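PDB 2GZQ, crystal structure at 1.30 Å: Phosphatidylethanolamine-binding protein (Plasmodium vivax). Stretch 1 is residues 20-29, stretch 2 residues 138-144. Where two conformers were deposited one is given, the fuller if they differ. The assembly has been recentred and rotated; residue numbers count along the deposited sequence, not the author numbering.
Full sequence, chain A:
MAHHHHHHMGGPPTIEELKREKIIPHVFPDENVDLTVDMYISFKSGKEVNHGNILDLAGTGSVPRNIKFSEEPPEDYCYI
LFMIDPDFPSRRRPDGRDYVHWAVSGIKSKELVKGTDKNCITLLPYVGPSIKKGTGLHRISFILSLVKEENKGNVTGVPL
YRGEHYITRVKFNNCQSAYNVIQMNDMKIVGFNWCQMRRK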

ATOM      1  N   ARG A  20      17.653  -5.614  -2.516  1.00  2.61           N
ATOM      2  CA  ARG A  20      18.638  -4.546  -2.602  0.50  2.21           C
ATOM      3  C   ARG A  20      18.217  -3.354  -1.751  1.00  3.21           C
ATOM      4  O   ARG A  20      19.035  -2.731  -1.079  1.00  3.92           O
ATOM      5  CB  ARG A  20      18.757  -4.120  -4.056  0.50  2.01           C
ATOM      6  CG  ARG A  20      19.807  -3.076  -4.305  0.50  2.23           C
ATOM      7  CD  ARG A  20      19.770  -2.644  -5.741  0.50  4.77           C
ATOM      8  NE  ARG A  20      18.622  -1.781  -5.951  0.50  4.09           N
ATOM      9  CZ  ARG A  20      17.812  -1.821  -7.004  0.50  6.77           C
ATOM     10  NH1 ARG A  20      18.021  -2.689  -7.981  0.50  7.25           N
ATOM     11  NH2 ARG A  20      16.785  -0.983  -7.062  0.50  6.28           N
ATOM     12  N   GLU A  21      16.917  -3.029  -1.831  1.00  2.77           N
ATOM     13  CA  GLU A  21      16.340  -1.860  -1.155  1.00  3.46           C
ATOM     14  C   GLU A  21      15.870  -2.148   0.265  1.00  3.69           C
ATOM     15  O   GLU A  21      15.369  -1.249   0.956  1.00  5.49           O
ATOM     16  CB  GLU A  21      15.189  -1.283  -1.981  1.00  4.34           C
ATOM     17  CG  GLU A  21      15.628  -0.909  -3.377  1.00  6.96           C
ATOM     18  CD  GLU A  21      16.659   0.201  -3.411  1.00  8.04           C
ATOM     19  OE1 GLU A  21      16.658   1.085  -2.520  1.00  8.13           O
ATOM     20  OE2 GLU A  21      17.519   0.200  -4.323  1.00  9.93           O
ATOM     21  N   LYS A  22      16.052  -3.392   0.694  1.00  3.44           N
ATOM     22  CA  LYS A  22      15.635  -3.893   2.006  1.00  4.86           C
ATOM     23  C   LYS A  22      14.126  -3.848   2.240  1.00  4.06           C
ATOM     24  O   LYS A  22      13.666  -3.977   3.373  1.00  4.99           O
ATOM     25  CB  LYS A  22      16.406  -3.220   3.121  1.00  5.52           C
ATOM     26  CG  LYS A  22      17.892  -3.562   3.008  1.00  7.56           C
ATOM     27  CD  LYS A  22      18.713  -3.260   4.237  1.00 10.10           C
ATOM     28  CE  LYS A  22      20.149  -3.648   3.971  1.00 13.94           C
ATOM     29  NZ  LYS A  22      20.608  -3.196   2.623  1.00 44.35           N
ATOM     30  N   ILE A  23      13.370  -3.742   1.168  1.00  3.67           N
ATOM     31  CA  ILE A  23      11.962  -3.977   1.266  0.50  8.16           C
ATOM     32  C   ILE A  23      11.661  -5.413   1.715  1.00  4.21           C
ATOM     33  O   ILE A  23      10.736  -5.638   2.485  1.00  3.30           O
ATOM     34  CB  ILE A  23      11.322  -3.514  -0.022  0.50  2.78           C
ATOM     35  CG1 ILE A  23      11.487  -1.996  -0.093  0.50  3.91           C
ATOM     36  CG2 ILE A  23       9.894  -3.936  -0.115  0.50  2.82           C
ATOM     37  CD1 ILE A  23      11.273  -1.432  -1.443  0.50  4.18           C
ATOM     38  N   ILE A  24      12.488  -6.355   1.302  1.00  3.27           N
ATOM     39  CA  ILE A  24      12.654  -7.593   2.045  1.00  3.72           C
ATOM     40  C   ILE A  24      13.958  -7.390   2.820  1.00  4.77           C
ATOM     41  O   ILE A  24      15.005  -7.158   2.189  1.00  4.26           O
ATOM     42  CB  ILE A  24      12.844  -8.800   1.063  1.00  4.76           C
ATOM     43  CG1 ILE A  24      11.590  -8.970   0.216  1.00  4.59           C
ATOM     44  CG2 ILE A  24      13.226 -10.053   1.802  1.00  5.10           C
ATOM     45  CD1 ILE A  24      11.789  -9.887  -0.988  1.00  7.12           C
ATOM     46  N   PRO A  25      13.949  -7.479   4.159  1.00  4.34           N
ATOM     47  CA  PRO A  25      12.858  -7.949   5.028  1.00  3.78           C
ATOM     48  C   PRO A  25      12.013  -6.893   5.746  1.00  3.80           C
ATOM     49  O   PRO A  25      11.212  -7.266   6.579  1.00  5.84           O
ATOM     50  CB  PRO A  25      13.633  -8.715   6.087  1.00  4.32           C
ATOM     51  CG  PRO A  25      14.871  -7.902   6.275  1.00  5.29           C
ATOM     52  CD  PRO A  25      15.211  -7.334   4.924  1.00  3.66           C
ATOM     53  N   HIS A  26      12.184  -5.603   5.465  1.00  3.21           N
ATOM     54  CA  HIS A  26      11.558  -4.548   6.286  1.00  3.54           C
ATOM     55  C   HIS A  26      10.058  -4.472   6.093  1.00  3.27           C
ATOM     56  O   HIS A  26       9.334  -4.137   7.044  1.00  5.26           O
ATOM     57  CB  HIS A  26      12.142  -3.184   6.002  1.00  3.03           C
ATOM     58  CG  HIS A  26      13.548  -3.051   6.431  1.00  4.54           C
ATOM     59  ND1 HIS A  26      14.311  -1.955   6.100  1.00  4.50           N
ATOM     60  CD2 HIS A  26      14.343  -3.864   7.164  1.00  5.44           C
ATOM     61  CE1 HIS A  26      15.521  -2.094   6.602  1.00  3.82           C
ATOM     62  NE2 HIS A  26      15.559  -3.245   7.260  1.00  4.87           N
ATOM     63  N   VAL A  27       9.594  -4.733   4.871  1.00  2.78           N
ATOM     64  CA  VAL A  27       8.171  -4.740   4.569  1.00  3.32           C
ATOM     65  C   VAL A  27       7.638  -6.159   4.420  1.00  2.93           C
ATOM     66  O   VAL A  27       6.608  -6.496   5.001  1.00  3.54           O
ATOM     67  CB  VAL A  27       7.889  -3.919   3.271  1.00  2.62           C
ATOM     68  CG1 VAL A  27       6.447  -4.034   2.851  1.00  3.64           C
ATOM     69  CG2 VAL A  27       8.281  -2.501   3.450  1.00  3.24           C
ATOM     70  N   PHE A  28       8.327  -6.975   3.627  1.00  3.82           N
ATOM     71  CA  PHE A  28       7.993  -8.377   3.475  1.00  3.03           C
ATOM     72  C   PHE A  28       9.102  -9.198   4.121  1.00  3.65           C
ATOM     73  O   PHE A  28      10.270  -9.090   3.711  1.00  5.03           O
ATOM     74  CB  PHE A  28       7.963  -8.760   1.995  1.00  4.19           C
ATOM     75  CG  PHE A  28       6.955  -8.029   1.162  1.00  4.48           C
ATOM     76  CD1 PHE A  28       5.658  -7.817   1.567  1.00  4.33           C
ATOM     77  CD2 PHE A  28       7.323  -7.599  -0.089  1.00  5.20           C
ATOM     78  CE1 PHE A  28       4.743  -7.181   0.729  1.00  4.40           C
ATOM     79  CE2 PHE A  28       6.416  -6.942  -0.909  1.00  9.30           C
ATOM     80  CZ  PHE A  28       5.132  -6.746  -0.478  1.00  5.78           C
ATOM     81  N   PRO A  29       8.807  -9.984   5.156  1.00  3.26           N
ATOM     82  CA  PRO A  29       9.914 -10.580   5.909  0.70  7.01           C
ATOM     83  C   PRO A  29      10.704 -11.634   5.170  1.00  7.64           C
ATOM     84  O   PRO A  29      11.823 -11.932   5.583  1.00  9.31           O
ATOM     85  CB  PRO A  29       9.245 -11.165   7.155  0.70  9.25           C
ATOM     86  CG  PRO A  29       7.899 -10.573   7.217  0.70  4.67           C
ATOM     87  CD  PRO A  29       7.509 -10.248   5.788  0.70 11.02           C
ATOM     88  N   HIS A 138      11.794   7.978   2.850  1.00  5.19           N
ATOM     89  CA  HIS A 138      10.740   7.047   3.231  1.00  4.18           C
ATOM     90  C   HIS A 138      10.322   6.229   2.034  1.00  4.32           C
ATOM     91  O   HIS A 138      10.002   6.801   0.981  1.00  4.89           O
ATOM     92  CB  HIS A 138       9.540   7.813   3.752  1.00  5.27           C
ATOM     93  CG  HIS A 138       9.789   8.606   4.994  1.00  3.52           C
ATOM     94  ND1 HIS A 138       8.968   8.523   6.094  1.00  5.27           N
ATOM     95  CD2 HIS A 138      10.730   9.533   5.295  1.00  5.71           C
ATOM     96  CE1 HIS A 138       9.406   9.345   7.032  1.00  5.45           C
ATOM     97  NE2 HIS A 138      10.486   9.958   6.579  1.00  6.62           N
ATOM     98  N   ARG A 139      10.307   4.917   2.188  1.00  4.94           N
ATOM     99  CA  ARG A 139       9.890   4.004   1.125  1.00  4.31           C
ATOM    100  C   ARG A 139       8.373   3.847   1.151  1.00  4.14           C
ATOM    101  O   ARG A 139       7.856   2.859   1.660  1.00  4.63           O
ATOM    102  CB  ARG A 139      10.610   2.664   1.315  1.00  5.01           C
ATOM    103  CG  ARG A 139      12.135   2.804   1.181  1.00  4.65           C
ATOM    104  CD  ARG A 139      12.882   1.600   1.707  1.00  5.85           C
ATOM    105  NE  ARG A 139      12.753   1.516   3.155  1.00  4.77           N
ATOM    106  CZ  ARG A 139      13.196   0.505   3.889  1.00  6.96           C
ATOM    107  NH1 ARG A 139      13.819  -0.537   3.329  1.00  7.30           N
ATOM    108  NH2 ARG A 139      13.014   0.528   5.190  1.00  6.75           N
ATOM    109  N   ILE A 140       7.678   4.825   0.596  1.00  4.75           N
ATOM    110  CA  ILE A 140       6.223   4.826   0.554  1.00  4.43           C
ATOM    111  C   ILE A 140       5.794   3.706  -0.406  1.00  4.69           C
ATOM    112  O   ILE A 140       6.173   3.698  -1.573  1.00  5.96           O
ATOM    113  CB  ILE A 140       5.714   6.200   0.122  1.00  5.37           C
ATOM    114  CG1 ILE A 140       6.184   7.306   1.074  1.00  5.88           C
ATOM    115  CG2 ILE A 140       4.201   6.173  -0.027  1.00  6.08           C
ATOM    116  CD1 ILE A 140       5.802   7.145   2.476  1.00  7.10           C
ATOM    117  N   SER A 141       5.060   2.738   0.126  1.00  4.58           N
ATOM    118  CA  SER A 141       4.855   1.467  -0.519  1.00  5.17           C
ATOM    119  C   SER A 141       3.387   1.149  -0.711  1.00  5.28           C
ATOM    120  O   SER A 141       2.529   1.495   0.114  1.00  5.85           O
ATOM    121  CB  SER A 141       5.484   0.376   0.329  1.00  5.70           C
ATOM    122  OG  SER A 141       6.897   0.524   0.472  1.00  6.24           O
ATOM    123  N   PHE A 142       3.112   0.440  -1.802  1.00  4.60           N
ATOM    124  CA  PHE A 142       1.773   0.016  -2.173  1.00  4.34           C
ATOM    125  C   PHE A 142       1.784  -1.495  -2.303  1.00  4.31           C
ATOM    126  O   PHE A 142       2.513  -2.030  -3.119  1.00  4.80           O
ATOM    127  CB  PHE A 142       1.370   0.648  -3.505  1.00  4.67           C
ATOM    128  CG  PHE A 142       1.235   2.149  -3.471  1.00  5.19           C
ATOM    129  CD1 PHE A 142       2.344   2.947  -3.512  1.00  6.03           C
ATOM    130  CD2 PHE A 142      -0.005   2.744  -3.417  1.00  5.91           C
ATOM    131  CE1 PHE A 142       2.223   4.328  -3.522  1.00  8.41           C
ATOM    132  CE2 PHE A 142      -0.130   4.137  -3.417  1.00  7.28           C
ATOM    133  CZ  PHE A 142       0.990   4.896  -3.447  1.00  7.88           C
ATOM    134  N   ILE A 143       0.962  -2.187  -1.519  1.00  4.52           N
ATOM    135  CA  ILE A 143       0.910  -3.638  -1.510  1.00  3.68           C
ATOM    136  C   ILE A 143      -0.478  -4.084  -1.985  1.00  5.18           C
ATOM    137  O   ILE A 143      -1.505  -3.668  -1.431  1.00  5.22           O
ATOM    138  CB  ILE A 143       1.136  -4.192  -0.097  1.00  5.09           C
ATOM    139  CG1 ILE A 143       2.458  -3.698   0.503  1.00  5.97           C
ATOM    140  CG2 ILE A 143       1.074  -5.713  -0.117  1.00  5.18           C
ATOM    141  CD1 ILE A 143       2.565  -3.855   1.993  1.00  8.68           C
ATOM    142  N   LEU A 144      -0.484  -4.917  -3.004  1.00  4.25           N
ATOM    143  CA  LEU A 144      -1.689  -5.423  -3.622  1.00  4.61           C
ATOM    144  C   LEU A 144      -1.854  -6.895  -3.328  1.00  4.53           C
ATOM    145  O   LEU A 144      -0.906  -7.675  -3.559  1.00  5.18           O
ATOM    146  CB  LEU A 144      -1.602  -5.240  -5.146  1.00  5.43           C
ATOM    147  CG  LEU A 144      -2.872  -5.470  -5.930  1.00  5.56           C
ATOM    148  CD1 LEU A 144      -3.881  -4.360  -5.667  1.00  6.73           C
ATOM    149  CD2 LEU A 144      -2.559  -5.621  -7.440  1.00  6.13           C
TER

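A short helical turn packed against a β-strand can rely on two kinds of contact: a polar clamp from one long side chain and an apolar patch further along. The segments 20-29 and 138-144 of this phosphatidylethanolamine-binding protein, more than a hundred residues apart in sequence, illustrate the arrangement, with 336 Å² buried between them, both sides summed.

The polar clamp belongs to Arg 139, which alone has 105 Å² covered by the other stretch. Its CA-to-CB bond points toward the helical segment, and its m, t, m rotamer with chi4 near 174° carries the guanidinium up to the turn. There Arg 139 NH1 donates to Glu 21 O at 2.9 Å. Both terminal nitrogens converge on the imidazole of His 26: Arg 139 NH2 donates to His 26 ND1 at 2.9 Å, and Arg 139 NH1 to the same ND1 at 3.2 Å. The Glu 21 and His 26 acceptors both lie at the edge of the guanidinium, near its plane, where its N-H bonds point. In accepting these bonds, ND1 serves as the unprotonated nitrogen of the ring, a role that histidine can fill and that presents a lone pair to a cation. Arginine suits the other side because it combines reach with several donors; NE and NH2 also form hydrogen bonds elsewhere in the structure.

Backbone and side-chain bonds within each stretch shape the partners. Lys 22, with positive phi, follows one helix in a Schellman motif and sits at the N-cap position of the next, and His 26 N donates to Lys 22 O at 3.0 Å. The carbonyl of Glu 21 and the ring of His 26, on either side of Lys 22 in sequence, meet the same guanidinium. The carboxylate of Glu 21 is engaged within its own stretch, its OE2 forming a salt bridge with NE of Arg 20 at 2.8 Å. On the strand, Ser 141 OG donates to Arg 139 O at 2.8 Å, so this small buried side chain satisfies its hydroxyl locally while facing the helical segment.

The apolar contact lies further along the strand. Ile 143, also pointing toward the other stretch, meets two residues: its CD1 lies 4.0 Å from CG1 of Val 27, and its CG2 lies 4.0 Å from CE1 of Phe 28, at the edge of the aromatic ring. All three residues are buried, and their hydrocarbon side chains bring no polar group that would need a partner. The CA-to-CB bonds of Arg 139, Ser 141 and Ile 143 all point toward the helical segment, every second residue, as is usual along an extended chain.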